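Sensor protein kinase WalK (Staphylococcus aureus, PDB 4YWZ) acts as the essential sensor histidine kinase of the WalKR two-component system, its extracellular domain presumably receiving the signal that controls phosphotransfer. Local coordinates at residues A[49-54]-A[73-78]; A[60-65]-A[132-137]; A[28-33]-A[44-49]; A[22-27]-A[120-125]. The protein carries 1 engineered substitution. All coordinates share one frame; numbering follows the deposited sequence.

In the fold
Contact 2 lies nearest the centre of the chain, joining two adjacent strands of the five-stranded antiparallel sheet. The other three arrange helices on one another and on that sheet. Contacts 3 and 4 share the long helix 7-37, which meets helix 46-54 in the first and strand 114-126 in the second; contact 1 then ties helix 46-54 to the end of the edge strand 71-74. Contacts 2 and 4 are buried, contacts 1 and 3 partly so. Their chemistry differs: contact 2 has backbone bonds and a salt-bridge network, contact 4 mixes apolar packing with one direct hydrogen bond, contact 3 is mainly aliphatic, and contact 1 combines methyl packing with a bridging water.

Contact 1. Residues A[49-54]-A[73-78]; sequences LLSEYA and ATTKQS
In Thr75, OG1 falls between the backbone N and the carbonyl carbon (chi1 63°), which leaves CG2 anti to the carbonyl carbon and turned into the helix turn formed by Leu50, Ser51 and Ala54. This methyl is the centre of the contact. It lies 3.5 Å from Leu50 O and 3.6 Å from Leu50 CB, and Ala54 CB meets the same Thr75 CG2 at 3.6 Å. Leu50 O is meanwhile accepting the backbone N-H of Ala54, so the methyl packs beside an intact helix bond. The threonine hydroxyl is used differently: OG1 is hydrogen-bonded to the backbone N of Ile62 on strand 59-66. Toward the strand, Leu50 sends CD2 to Ala73 CB, 3.6 Å away, the aliphatic end of the interface. In the Cache domain to which both pieces belong, this is where helix 46-54, packed on one face of the antiparallel sheet, reaches the end of the outermost strand, 71-74. No hydrogen bond passes directly between the two; a water does the joining, donating to Thr75 O at 2.8 Å and bonded to Ser51 OG at 2.9 Å. The CB of Thr74, between the two residues that touch the helix, is directed away from it. Its OG1 accepts the backbone N of Lys76 at 3.0 Å in a nearly straight bond (170°), an ST turn that bends the chain as the strand ends. The same Thr74 OG1 is hydrogen-bonded to Glu61 OE2, and Thr74 O is held by Gln47 NE2 from the helix side.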
loop_
_atom_site.group_PDB
_atom_site.type_symbol
_atom_site.label_atom_id
_atom_site.label_comp_id
_atom_site.label_asym_id
_atom_site.label_seq_id
_atom_site.Cartn_x
_atom_site.Cartn_y
_atom_site.Cartn_z
ATOM N N LEU A 49 6.547 9.107 18.179
ATOM C CA LEU A 49 5.857 9.384 16.956
ATOM C C LEU A 49 6.542 8.590 15.826
ATOM O O LEU A 49 5.865 8.084 14.922
ATOM C CB LEU A 49 5.875 10.900 16.681
ATOM C CG LEU A 49 4.794 11.658 17.504
ATOM C CD1 LEU A 49 5.250 13.141 17.419
ATOM C CD2 LEU A 49 3.443 11.453 16.985
ATOM N N LEU A 50 7.868 8.641 15.805
ATOM C CA LEU A 50 8.589 7.998 14.760
ATOM C C LEU A 50 8.221 6.539 14.709
ATOM O O LEU A 50 7.896 5.990 13.655
ATOM C CB LEU A 50 10.075 8.063 14.957
ATOM C CG LEU A 50 10.879 9.156 14.301
ATOM C CD1 LEU A 50 10.266 10.481 13.857
ATOM C CD2 LEU A 50 12.315 9.239 14.825
ATOM N N SER A 51 8.251 5.954 15.854
ATOM C CA SER A 51 7.925 4.490 15.952
ATOM C C SER A 51 6.519 4.092 15.550
ATOM O O SER A 51 6.367 3.021 14.880
ATOM C CB SER A 51 8.221 4.042 17.382
ATOM O OG SER A 51 9.641 3.973 17.508
ATOM N N GLU A 52 5.505 4.903 15.882
ATOM C CA GLU A 52 4.124 4.655 15.459
ATOM C C GLU A 52 4.030 4.639 13.975
ATOM O O GLU A 52 3.395 3.790 13.363
ATOM C CB GLU A 52 3.207 5.733 15.960
ATOM C CG GLU A 52 2.924 5.660 17.446
ATOM C CD GLU A 52 2.142 6.860 17.974
ATOM O OE1 GLU A 52 1.836 7.812 17.221
ATOM O OE2 GLU A 52 1.770 6.804 19.163
ATOM N N TYR A 53 4.624 5.650 13.325
ATOM C CA TYR A 53 4.596 5.732 11.919
ATOM C C TYR A 53 5.331 4.588 11.156
ATOM O O TYR A 53 4.872 4.201 10.019
ATOM C CB TYR A 53 5.044 7.162 11.441
ATOM C CG TYR A 53 3.952 8.202 11.611
ATOM C CD1 TYR A 53 3.254 8.657 10.537
ATOM C CD2 TYR A 53 3.655 8.724 12.826
ATOM C CE1 TYR A 53 2.206 9.577 10.667
ATOM C CE2 TYR A 53 2.613 9.622 12.964
ATOM C CZ TYR A 53 1.959 10.068 11.876
ATOM O OH TYR A 53 0.963 11.007 12.032
ATOM N N ALA A 54 6.433 4.150 11.739
ATOM C CA ALA A 54 7.291 3.180 11.071
ATOM C C ALA A 54 6.663 1.799 11.152
ATOM O O ALA A 54 7.115 0.892 10.456
ATOM C CB ALA A 54 8.698 3.149 11.643
ATOM N N ALA A 73 17.266 10.337 16.402
ATOM C CA ALA A 73 16.405 9.194 16.700
ATOM C C ALA A 73 16.266 8.374 15.429
ATOM O O ALA A 73 16.265 8.906 14.334
ATOM C CB ALA A 73 15.039 9.641 17.138
ATOM N N THR A 74 16.070 7.074 15.668
ATOM C CA THR A 74 15.752 6.112 14.638
ATOM C C THR A 74 14.711 5.129 15.149
ATOM O O THR A 74 14.621 4.840 16.356
ATOM C CB THR A 74 16.987 5.297 14.151
ATOM O OG1 THR A 74 16.564 4.320 13.184
ATOM C CG2 THR A 74 17.751 4.576 15.270
ATOM N N THR A 75 13.946 4.582 14.211
ATOM C CA THR A 75 12.987 3.508 14.491
ATOM C C THR A 75 13.579 2.095 14.400
ATOM O O THR A 75 12.895 1.132 14.839
ATOM C CB THR A 75 11.849 3.556 13.550
ATOM O OG1 THR A 75 12.295 3.346 12.191
ATOM C CG2 THR A 75 11.170 4.892 13.647
ATOM N N LYS A 76 14.814 1.985 13.958
ATOM C CA LYS A 76 15.497 0.706 13.759
ATOM C C LYS A 76 16.522 0.445 14.851
ATOM O O LYS A 76 17.594 1.091 14.952
ATOM C CB LYS A 76 16.060 0.611 12.326
ATOM C CG LYS A 76 16.741 -0.699 12.023
ATOM C CD LYS A 76 17.018 -0.964 10.527
ATOM C CE LYS A 76 15.868 -0.843 9.559
ATOM N NZ LYS A 76 14.749 -1.856 9.566
ATOM N N GLN A 77 16.143 -0.476 15.743
ATOM C CA GLN A 77 16.979 -0.801 16.931
ATOM C C GLN A 77 18.417 -1.201 16.548
ATOM O O GLN A 77 19.390 -0.805 17.191
ATOM C CB GLN A 77 16.234 -1.880 17.755
ATOM C CG GLN A 77 16.956 -2.394 18.986
ATOM C CD GLN A 77 17.000 -3.924 19.007
ATOM O OE1 GLN A 77 17.879 -4.552 18.391
ATOM N NE2 GLN A 77 16.040 -4.534 19.703
ATOM N N SER A 78 18.594 -1.914 15.434
ATOM C CA SER A 78 19.910 -2.318 14.948
ATOM C C SER A 78 20.775 -1.159 14.471
ATOM O O SER A 78 21.940 -1.350 14.273
ATOM C CB SER A 78 19.766 -3.376 13.816
ATOM O OG SER A 78 19.097 -2.863 12.632
HETATM O O HOH W 1 10.428 1.534 16.104
#

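Contact 2. Residues A[60-65]-A[132-137]; sequences GEIRFI and GNIYIE
Arg63 and Tyr135 lie side by side as a hydrogen-bonded pair of two neighbouring antiparallel strands in the Cache-domain sheet. The guanidinium and the phenol ring are 24° from parallel, and Tyr135 CE1 stands 3.6 Å above the guanidinium plane, toward its rim. Two nitrogens of Arg63 grip Glu61 side-on: NE reaches Glu61 OE2 at 2.9 Å, the oxygen lying in the guanidinium plane while NE stands above the plane of the carboxylate, and NH2 takes Glu61 OE1 at 2.9 Å. Glu137 completes a salt-bridge network, although its OE2 is a long 3.9 Å from Arg63 NH2 and well out of the guanidinium plane, with no N-H aimed at it. Tyr135 OH donates instead, at 2.6 Å, to the anti lone pair of that Glu137 OE2. In the next shell Lys108 adds a salt bridge to Glu137, Tyr110 bonds its other oxygen, and Asn79 joins Thr74 at Glu61 OE2; this many donors should offset the like charge of the two neighbouring carboxylates, as should a water that donates to OE1 of both. On the opposite face, Ile62 packs on Ile134 and Ile136 beneath helix 46-54, whose Leu50, Tyr53 and Ala54 touch Ile62. The regular pairing breaks at a classic beta bulge, where Gly60 and Glu61 both face Glu137. There Glu137 O accepts two N-H groups, that of Gly60 at 2.7 Å and that of Glu61 at 3.3 Å.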
loop_
_atom_site.group_PDB
_atom_site.type_symbol
_atom_site.label_atom_id
_atom_site.label_comp_id
_atom_site.label_asym_id
_atom_site.label_seq_id
_atom_site.Cartn_x
_atom_site.Cartn_y
_atom_site.Cartn_z
ATOM N N GLY A 60 10.556 1.121 5.961
ATOM C CA GLY A 60 11.721 0.420 6.487
ATOM C C GLY A 60 12.274 1.031 7.765
ATOM O O GLY A 60 12.398 0.388 8.793
ATOM N N GLU A 61 12.577 2.323 7.698
ATOM C CA GLU A 61 13.155 3.068 8.817
ATOM C C GLU A 61 12.809 4.546 8.687
ATOM O O GLU A 61 12.650 5.014 7.581
ATOM C CB GLU A 61 14.632 2.981 8.734
ATOM C CG GLU A 61 15.372 3.533 9.978
ATOM C CD GLU A 61 16.909 3.426 9.894
ATOM O OE1 GLU A 61 17.484 2.956 8.896
ATOM O OE2 GLU A 61 17.562 3.930 10.817
ATOM N N ILE A 62 12.589 5.201 9.824
ATOM C CA ILE A 62 12.458 6.647 9.859
ATOM C C ILE A 62 13.576 7.110 10.773
ATOM O O ILE A 62 13.787 6.554 11.885
ATOM C CB ILE A 62 11.104 7.124 10.369
ATOM C CG1 ILE A 62 9.948 6.459 9.609
ATOM C CG2 ILE A 62 11.082 8.660 10.303
ATOM C CD1 ILE A 62 8.550 6.850 10.114
ATOM N N ARG A 63 14.283 8.234 10.399
ATOM C CA ARG A 63 15.225 8.917 11.294
ATOM C C ARG A 63 14.762 10.381 11.412
ATOM O O ARG A 63 14.204 10.951 10.486
ATOM C CB ARG A 63 16.612 8.918 10.780
ATOM C CG ARG A 63 17.149 7.499 10.440
ATOM C CD ARG A 63 18.511 7.456 9.801
ATOM N NE ARG A 63 18.856 6.081 9.441
ATOM C CZ ARG A 63 19.754 5.750 8.517
ATOM N NH1 ARG A 63 20.537 6.702 7.934
ATOM N NH2 ARG A 63 19.912 4.459 8.207
ATOM N N PHE A 64 15.000 10.960 12.569
ATOM C CA PHE A 64 14.912 12.401 12.783
ATOM C C PHE A 64 16.317 12.950 13.026
ATOM O O PHE A 64 17.085 12.451 13.808
ATOM C CB PHE A 64 13.963 12.770 13.932
ATOM C CG PHE A 64 13.882 14.273 14.169
ATOM C CD1 PHE A 64 13.158 15.065 13.350
ATOM C CD2 PHE A 64 14.710 14.873 15.174
ATOM C CE1 PHE A 64 13.157 16.479 13.492
ATOM C CE2 PHE A 64 14.718 16.284 15.281
ATOM C CZ PHE A 64 13.909 17.039 14.472
ATOM N N ILE A 65 16.642 13.946 12.211
ATOM C CA ILE A 65 17.951 14.554 12.062
ATOM C C ILE A 65 17.814 16.060 12.355
ATOM O O ILE A 65 16.911 16.743 11.815
ATOM C CB ILE A 65 18.545 14.314 10.665
ATOM C CG1 ILE A 65 18.704 12.796 10.446
ATOM C CG2 ILE A 65 19.842 15.101 10.498
ATOM C CD1 ILE A 65 18.675 12.480 9.013
ATOM N N GLY A 132 14.771 20.526 11.696
ATOM C CA GLY A 132 15.255 19.098 11.514
ATOM C C GLY A 132 14.620 18.535 10.302
ATOM O O GLY A 132 14.003 19.266 9.533
ATOM N N ASN A 133 14.887 17.257 10.042
ATOM C CA ASN A 133 14.455 16.603 8.866
ATOM C C ASN A 133 14.050 15.172 9.204
ATOM O O ASN A 133 14.715 14.524 10.024
ATOM C CB ASN A 133 15.574 16.565 7.808
ATOM C CG ASN A 133 15.188 15.812 6.568
ATOM O OD1 ASN A 133 14.421 16.286 5.756
ATOM N ND2 ASN A 133 15.722 14.556 6.458
ATOM N N ILE A 134 12.953 14.764 8.575
ATOM C CA ILE A 134 12.482 13.376 8.690
ATOM C C ILE A 134 13.026 12.678 7.435
ATOM O O ILE A 134 12.722 13.080 6.287
ATOM C CB ILE A 134 10.913 13.330 8.674
ATOM C CG1 ILE A 134 10.373 13.935 9.975
ATOM C CG2 ILE A 134 10.424 11.884 8.401
ATOM C CD1 ILE A 134 8.878 14.282 9.881
ATOM N N TYR A 135 13.838 11.632 7.605
ATOM C CA TYR A 135 14.382 10.809 6.556
ATOM C C TYR A 135 13.680 9.435 6.625
ATOM O O TYR A 135 13.621 8.850 7.687
ATOM C CB TYR A 135 15.869 10.603 6.877
ATOM C CG TYR A 135 16.602 9.513 6.099
ATOM C CD1 TYR A 135 16.675 8.259 6.621
ATOM C CD2 TYR A 135 17.271 9.787 4.917
ATOM C CE1 TYR A 135 17.387 7.246 5.965
ATOM C CE2 TYR A 135 18.017 8.828 4.282
ATOM C CZ TYR A 135 18.018 7.520 4.809
ATOM O OH TYR A 135 18.688 6.473 4.172
ATOM N N ILE A 136 13.160 8.998 5.516
ATOM C CA ILE A 136 12.392 7.755 5.433
ATOM C C ILE A 136 12.994 6.894 4.340
ATOM O O ILE A 136 13.210 7.322 3.224
ATOM C CB ILE A 136 10.943 8.013 5.144
ATOM C CG1 ILE A 136 10.320 8.823 6.243
ATOM C CG2 ILE A 136 10.184 6.697 4.942
ATOM C CD1 ILE A 136 8.910 9.238 5.945
ATOM N N GLU A 137 13.278 5.617 4.703
ATOM C CA GLU A 137 13.558 4.512 3.708
ATOM C C GLU A 137 12.269 3.692 3.621
ATOM O O GLU A 137 11.740 3.206 4.652
ATOM C CB GLU A 137 14.714 3.600 4.125
ATOM C CG GLU A 137 16.035 4.296 4.106
ATOM C CD GLU A 137 17.250 3.388 4.512
ATOM O OE1 GLU A 137 17.020 2.161 4.731
ATOM O OE2 GLU A 137 18.317 4.008 4.729
HETATM O O HOH W 2 17.094 1.096 7.125
HETATM O O HOH W 3 21.432 6.169 5.098
#

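Contact 3. Residues A[28-33]-A[44-49]; sequences ISIEKV and KDIQNL
Asp45 OD2, held in a salt bridge by Lys37 NZ further along helix 7-37, rests against CG1 of Val33 at 3.5 Å. That methyl is the one anti to the backbone N of Val33 (chi1 -171°), and it also lies 4.0 Å from Asp45 CB. The carboxylate therefore packs on aliphatic carbon with one oxygen while its charge is met from the same long helix. One turn beyond Asp45, Leu49 takes over. Its branched end reaches the helix with both methyls: CD2 is 3.9 Å from Ser29 CB, and CD1 touches both that carbon and Ile30 CG1, the latter also at 3.9 Å. The side chains of Ile30 and Leu49 slide past each other in opposite directions. Val33 CG2 approaches Leu49 CD1 more loosely, at 4.3 Å. Ser29 meets the leucine with CB, while its OG is hydrogen-bonded to Gln25 O within its own helix. Deeper in, Ile30 CG2 and Ile46 CG1 are 4.4 Å apart, and both isoleucines continue toward the sheet, where Ile30 meets Ile134 and Ile46 meets Phe64. No hydrogen bond links 28-33 to 44-49, and the hold is mainly aliphatic, with one carboxylate oxygen against a methyl. The result is a helical hairpin, the long N-terminal helix with the short helix 46-54 returning beside it, placed against one face of the sheet as is familiar in extracellular Cache domains.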
loop_
_atom_site.group_PDB
_atom_site.type_symbol
_atom_site.label_atom_id
_atom_site.label_comp_id
_atom_site.label_asym_id
_atom_site.label_seq_id
_atom_site.Cartn_x
_atom_site.Cartn_y
_atom_site.Cartn_z
ATOM N N ILE A 28 3.674 17.315 10.820
ATOM C CA ILE A 28 2.700 18.199 11.528
ATOM C C ILE A 28 2.623 17.835 12.987
ATOM O O ILE A 28 2.614 18.693 13.921
ATOM C CB ILE A 28 1.293 18.132 10.863
ATOM C CG1 ILE A 28 1.299 18.792 9.491
ATOM C CG2 ILE A 28 0.238 18.711 11.844
ATOM C CD1 ILE A 28 0.059 18.490 8.664
ATOM N N SER A 29 2.623 16.540 13.300
ATOM C CA SER A 29 2.644 16.086 14.661
ATOM C C SER A 29 3.843 16.538 15.487
ATOM O O SER A 29 3.678 16.934 16.638
ATOM C CB SER A 29 2.489 14.494 14.788
ATOM O OG SER A 29 1.305 14.106 14.028
ATOM N N ILE A 30 5.053 16.449 14.924
ATOM C CA ILE A 30 6.230 16.841 15.548
ATOM C C ILE A 30 6.200 18.383 15.754
ATOM O O ILE A 30 6.542 18.870 16.862
ATOM C CB ILE A 30 7.506 16.386 14.731
ATOM C CG1 ILE A 30 7.640 14.866 14.815
ATOM C CG2 ILE A 30 8.740 17.057 15.308
ATOM C CD1 ILE A 30 8.775 14.368 13.909
ATOM N N GLU A 31 5.731 19.068 14.745
ATOM C CA GLU A 31 5.684 20.544 14.832
ATOM C C GLU A 31 4.791 20.946 16.014
ATOM O O GLU A 31 5.155 21.813 16.833
ATOM C CB GLU A 31 5.173 21.100 13.534
ATOM C CG GLU A 31 4.791 22.576 13.553
ATOM C CD GLU A 31 4.357 23.084 12.205
ATOM O OE1 GLU A 31 4.196 22.250 11.287
ATOM O OE2 GLU A 31 4.289 24.348 12.016
ATOM N N LYS A 32 3.683 20.262 16.183
ATOM C CA LYS A 32 2.692 20.605 17.249
ATOM C C LYS A 32 3.294 20.379 18.606
ATOM O O LYS A 32 3.054 21.182 19.514
ATOM C CB LYS A 32 1.397 19.794 17.038
ATOM C CG LYS A 32 0.700 20.323 15.815
ATOM C CD LYS A 32 -0.787 20.001 15.706
ATOM C CE LYS A 32 -1.361 20.734 14.490
ATOM N NZ LYS A 32 -2.622 20.105 14.012
ATOM N N VAL A 33 4.092 19.324 18.777
ATOM C CA VAL A 33 4.732 19.095 20.038
ATOM C C VAL A 33 5.709 20.221 20.419
ATOM O O VAL A 33 5.746 20.677 21.573
ATOM C CB VAL A 33 5.460 17.739 20.119
ATOM C CG1 VAL A 33 5.903 17.521 21.526
ATOM C CG2 VAL A 33 4.479 16.649 19.820
ATOM N N LYS A 44 11.811 14.830 23.313
ATOM C CA LYS A 44 11.675 13.518 23.920
ATOM C C LYS A 44 10.414 12.747 23.498
ATOM O O LYS A 44 10.295 11.562 23.795
ATOM C CB LYS A 44 11.690 13.648 25.446
ATOM C CG LYS A 44 12.857 14.475 25.969
ATOM C CD LYS A 44 12.403 15.728 26.711
ATOM C CE LYS A 44 12.036 15.431 28.178
ATOM N NZ LYS A 44 12.478 16.525 29.102
ATOM N N ASP A 45 9.468 13.424 22.830
ATOM C CA ASP A 45 8.233 12.793 22.346
ATOM C C ASP A 45 8.443 12.378 20.844
ATOM O O ASP A 45 7.550 11.723 20.275
ATOM C CB ASP A 45 7.041 13.752 22.356
ATOM C CG ASP A 45 6.574 14.113 23.775
ATOM O OD1 ASP A 45 7.123 13.545 24.735
ATOM O OD2 ASP A 45 5.611 14.886 23.878
ATOM N N ILE A 46 9.607 12.699 20.286
ATOM C CA ILE A 46 9.829 12.434 18.847
ATOM C C ILE A 46 9.881 10.911 18.604
ATOM O O ILE A 46 9.298 10.398 17.626
ATOM C CB ILE A 46 11.098 13.138 18.336
ATOM C CG1 ILE A 46 10.878 14.648 18.296
ATOM C CG2 ILE A 46 11.519 12.713 16.942
ATOM C CD1 ILE A 46 12.149 15.428 18.073
ATOM N N GLN A 47 10.529 10.213 19.512
ATOM C CA GLN A 47 10.749 8.764 19.315
ATOM C C GLN A 47 9.466 7.985 19.193
ATOM O O GLN A 47 9.332 7.135 18.289
ATOM C CB GLN A 47 11.616 8.201 20.432
ATOM C CG GLN A 47 11.829 6.695 20.305
ATOM C CD GLN A 47 12.841 6.385 19.222
ATOM O OE1 GLN A 47 13.990 6.797 19.314
ATOM N NE2 GLN A 47 12.412 5.681 18.176
ATOM N N ASN A 48 8.466 8.256 20.042
ATOM C CA ASN A 48 7.227 7.538 19.943
ATOM C C ASN A 48 6.523 7.831 18.644
ATOM O O ASN A 48 5.938 6.922 18.039
ATOM C CB ASN A 48 6.311 7.957 21.121
ATOM C CG ASN A 48 4.925 7.419 21.000
ATOM O OD1 ASN A 48 4.712 6.203 21.154
ATOM N ND2 ASN A 48 3.952 8.305 20.635
ATOM N N LEU A 49 6.547 9.107 18.179
ATOM C CA LEU A 49 5.857 9.384 16.956
ATOM C C LEU A 49 6.542 8.590 15.826
ATOM O O LEU A 49 5.865 8.084 14.922
ATOM C CB LEU A 49 5.875 10.900 16.681
ATOM C CG LEU A 49 4.794 11.658 17.504
ATOM C CD1 LEU A 49 5.250 13.141 17.419
ATOM C CD2 LEU A 49 3.443 11.453 16.985
#

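Contact 4. Residues A[22-27]-A[120-125]; sequences YAKQLE and YNIPVK
The Tyr120 ring takes Ala23 CB obliquely at its CE2, 3.7 Å away; the ring also meets that of Trp118, and its OH is hydrogen-bonded to Ser101 OG. The second flat group, the Glu27 carboxylate, has a donor at each oxygen. Lys125 N points at OE2 from 3.1 Å along an almost straight line (177°), using the anti lone pair, while Lys24 NZ comes to OE1 at 3.0 Å from above the carboxylate plane, 49° out of it, as a salt bridge one helix turn back. Glu27 gets there by leaving the helix with CG anti to its backbone N and then bending at the next bond; CG passes 3.6 Å from Pro123 O and close to Val124 on the way. Ile122 fills the ground between the two flat groups. Its CD1 touches Glu27 CB at 4.0 Å and Lys24 CD at 4.1 Å, the lysine chain crossing it at about a right angle, and its CG2 turns to Ala23 CB. Here the long helix 7-37 packs on strand 114-126, the axes of 22-27 and 120-125 being 9.0 Å apart and 23° from parallel. The helix is also near the dimer interface: Tyr22 and Gln25 pack on Leu11 and Leu7 of the second subunit. A buried carboxylate receiving a backbone N-H and an ammonium group would be expected to favour the ionised form, although Glu31 close to OE2 would work against it; either way, Glu27 fastens the helix directly to the strand's backbone.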
loop_
_atom_site.group_PDB
_atom_site.type_symbol
_atom_site.label_atom_id
_atom_site.label_comp_id
_atom_site.label_asym_id
_atom_site.label_seq_id
_atom_site.Cartn_x
_atom_site.Cartn_y
_atom_site.Cartn_z
ATOM N N TYR A 22 1.467 10.158 4.677
ATOM C CA TYR A 22 1.805 9.771 6.037
ATOM C C TYR A 22 2.896 10.683 6.636
ATOM O O TYR A 22 2.846 11.101 7.837
ATOM C CB TYR A 22 2.276 8.331 6.132
ATOM C CG TYR A 22 1.172 7.345 6.363
ATOM C CD1 TYR A 22 0.575 7.208 7.610
ATOM C CD2 TYR A 22 0.784 6.442 5.342
ATOM C CE1 TYR A 22 -0.531 6.309 7.807
ATOM C CE2 TYR A 22 -0.242 5.515 5.545
ATOM C CZ TYR A 22 -0.898 5.439 6.785
ATOM O OH TYR A 22 -1.955 4.488 6.962
ATOM N N ALA A 23 3.951 10.933 5.825
ATOM C CA ALA A 23 5.095 11.651 6.347
ATOM C C ALA A 23 4.654 13.102 6.727
ATOM O O ALA A 23 5.170 13.650 7.649
ATOM C CB ALA A 23 6.175 11.725 5.303
ATOM N N LYS A 24 3.758 13.667 5.958
ATOM C CA LYS A 24 3.273 15.049 6.216
ATOM C C LYS A 24 2.595 15.072 7.568
ATOM O O LYS A 24 2.759 15.980 8.347
ATOM C CB LYS A 24 2.346 15.547 5.145
ATOM C CG LYS A 24 1.884 17.009 5.403
ATOM C CD LYS A 24 2.991 17.999 5.747
ATOM C CE LYS A 24 2.468 19.457 5.681
ATOM N NZ LYS A 24 3.663 20.327 5.850
ATOM N N GLN A 25 1.782 14.086 7.871
ATOM C CA GLN A 25 1.143 14.087 9.139
ATOM C C GLN A 25 2.109 13.871 10.289
ATOM O O GLN A 25 1.950 14.458 11.356
ATOM C CB GLN A 25 -0.048 13.023 9.108
ATOM C CG GLN A 25 -0.982 13.263 10.268
ATOM C CD GLN A 25 -1.768 14.511 10.105
ATOM O OE1 GLN A 25 -2.222 14.817 9.005
ATOM N NE2 GLN A 25 -1.754 15.333 11.129
ATOM N N LEU A 26 3.170 13.058 10.130
ATOM C CA LEU A 26 4.184 12.970 11.121
ATOM C C LEU A 26 4.865 14.348 11.350
ATOM O O LEU A 26 5.142 14.720 12.501
ATOM C CB LEU A 26 5.235 11.943 10.703
ATOM C CG LEU A 26 6.475 11.723 11.560
ATOM C CD1 LEU A 26 6.133 11.480 12.975
ATOM C CD2 LEU A 26 7.379 10.597 10.989
ATOM N N GLU A 27 5.132 15.011 10.244
ATOM C CA GLU A 27 5.832 16.328 10.328
ATOM C C GLU A 27 4.969 17.318 11.127
ATOM O O GLU A 27 5.464 18.014 12.062
ATOM C CB GLU A 27 6.112 16.857 8.956
ATOM C CG GLU A 27 6.858 18.206 8.927
ATOM C CD GLU A 27 6.059 19.473 8.903
ATOM O OE1 GLU A 27 4.870 19.413 8.497
ATOM O OE2 GLU A 27 6.649 20.574 9.377
ATOM N N TYR A 120 12.826 9.362 1.040
ATOM C CA TYR A 120 12.030 10.633 1.092
ATOM C C TYR A 120 12.497 11.379 2.316
ATOM O O TYR A 120 12.525 10.903 3.451
ATOM C CB TYR A 120 10.561 10.296 1.151
ATOM C CG TYR A 120 9.661 11.512 1.223
ATOM C CD1 TYR A 120 9.491 12.245 0.098
ATOM C CD2 TYR A 120 9.025 11.855 2.380
ATOM C CE1 TYR A 120 8.669 13.391 0.099
ATOM C CE2 TYR A 120 8.201 12.963 2.436
ATOM C CZ TYR A 120 8.085 13.723 1.309
ATOM O OH TYR A 120 7.234 14.877 1.301
ATOM N N ASN A 121 12.788 12.666 2.114
ATOM C CA ASN A 121 13.067 13.578 3.149
ATOM C C ASN A 121 11.996 14.724 3.174
ATOM O O ASN A 121 11.648 15.289 2.134
ATOM C CB ASN A 121 14.387 14.288 2.865
ATOM C CG ASN A 121 15.578 13.401 3.037
ATOM O OD1 ASN A 121 15.779 12.886 4.118
ATOM N ND2 ASN A 121 16.326 13.226 2.015
ATOM N N ILE A 122 11.509 14.963 4.384
ATOM C CA ILE A 122 10.622 16.125 4.641
ATOM C C ILE A 122 11.146 16.909 5.816
ATOM O O ILE A 122 11.341 16.422 6.913
ATOM C CB ILE A 122 9.129 15.745 4.802
ATOM C CG1 ILE A 122 8.312 17.043 5.038
ATOM C CG2 ILE A 122 8.897 14.700 5.845
ATOM C CD1 ILE A 122 6.812 16.845 5.009
ATOM N N PRO A 123 11.470 18.191 5.551
ATOM C CA PRO A 123 11.932 18.997 6.664
ATOM C C PRO A 123 10.786 19.332 7.623
ATOM O O PRO A 123 9.670 19.522 7.162
ATOM C CB PRO A 123 12.427 20.314 5.972
ATOM C CG PRO A 123 11.830 20.385 4.645
ATOM C CD PRO A 123 11.510 18.916 4.278
ATOM N N VAL A 124 11.124 19.427 8.891
ATOM C CA VAL A 124 10.218 19.783 9.987
ATOM C C VAL A 124 10.389 21.280 10.239
ATOM O O VAL A 124 11.504 21.712 10.437
ATOM C CB VAL A 124 10.402 18.974 11.248
ATOM C CG1 VAL A 124 9.383 19.374 12.296
ATOM C CG2 VAL A 124 10.336 17.475 10.924
ATOM N N LYS A 125 9.272 22.027 10.101
ATOM C CA LYS A 125 9.305 23.526 10.330
ATOM C C LYS A 125 8.475 23.859 11.525
ATOM O O LYS A 125 7.370 23.297 11.723
ATOM C CB LYS A 125 8.813 24.286 9.134
ATOM C CG LYS A 125 9.679 24.103 7.901
ATOM C CD LYS A 125 9.172 24.881 6.765
ATOM C CE LYS A 125 10.097 24.765 5.603
ATOM N NZ LYS A 125 9.537 25.499 4.442
#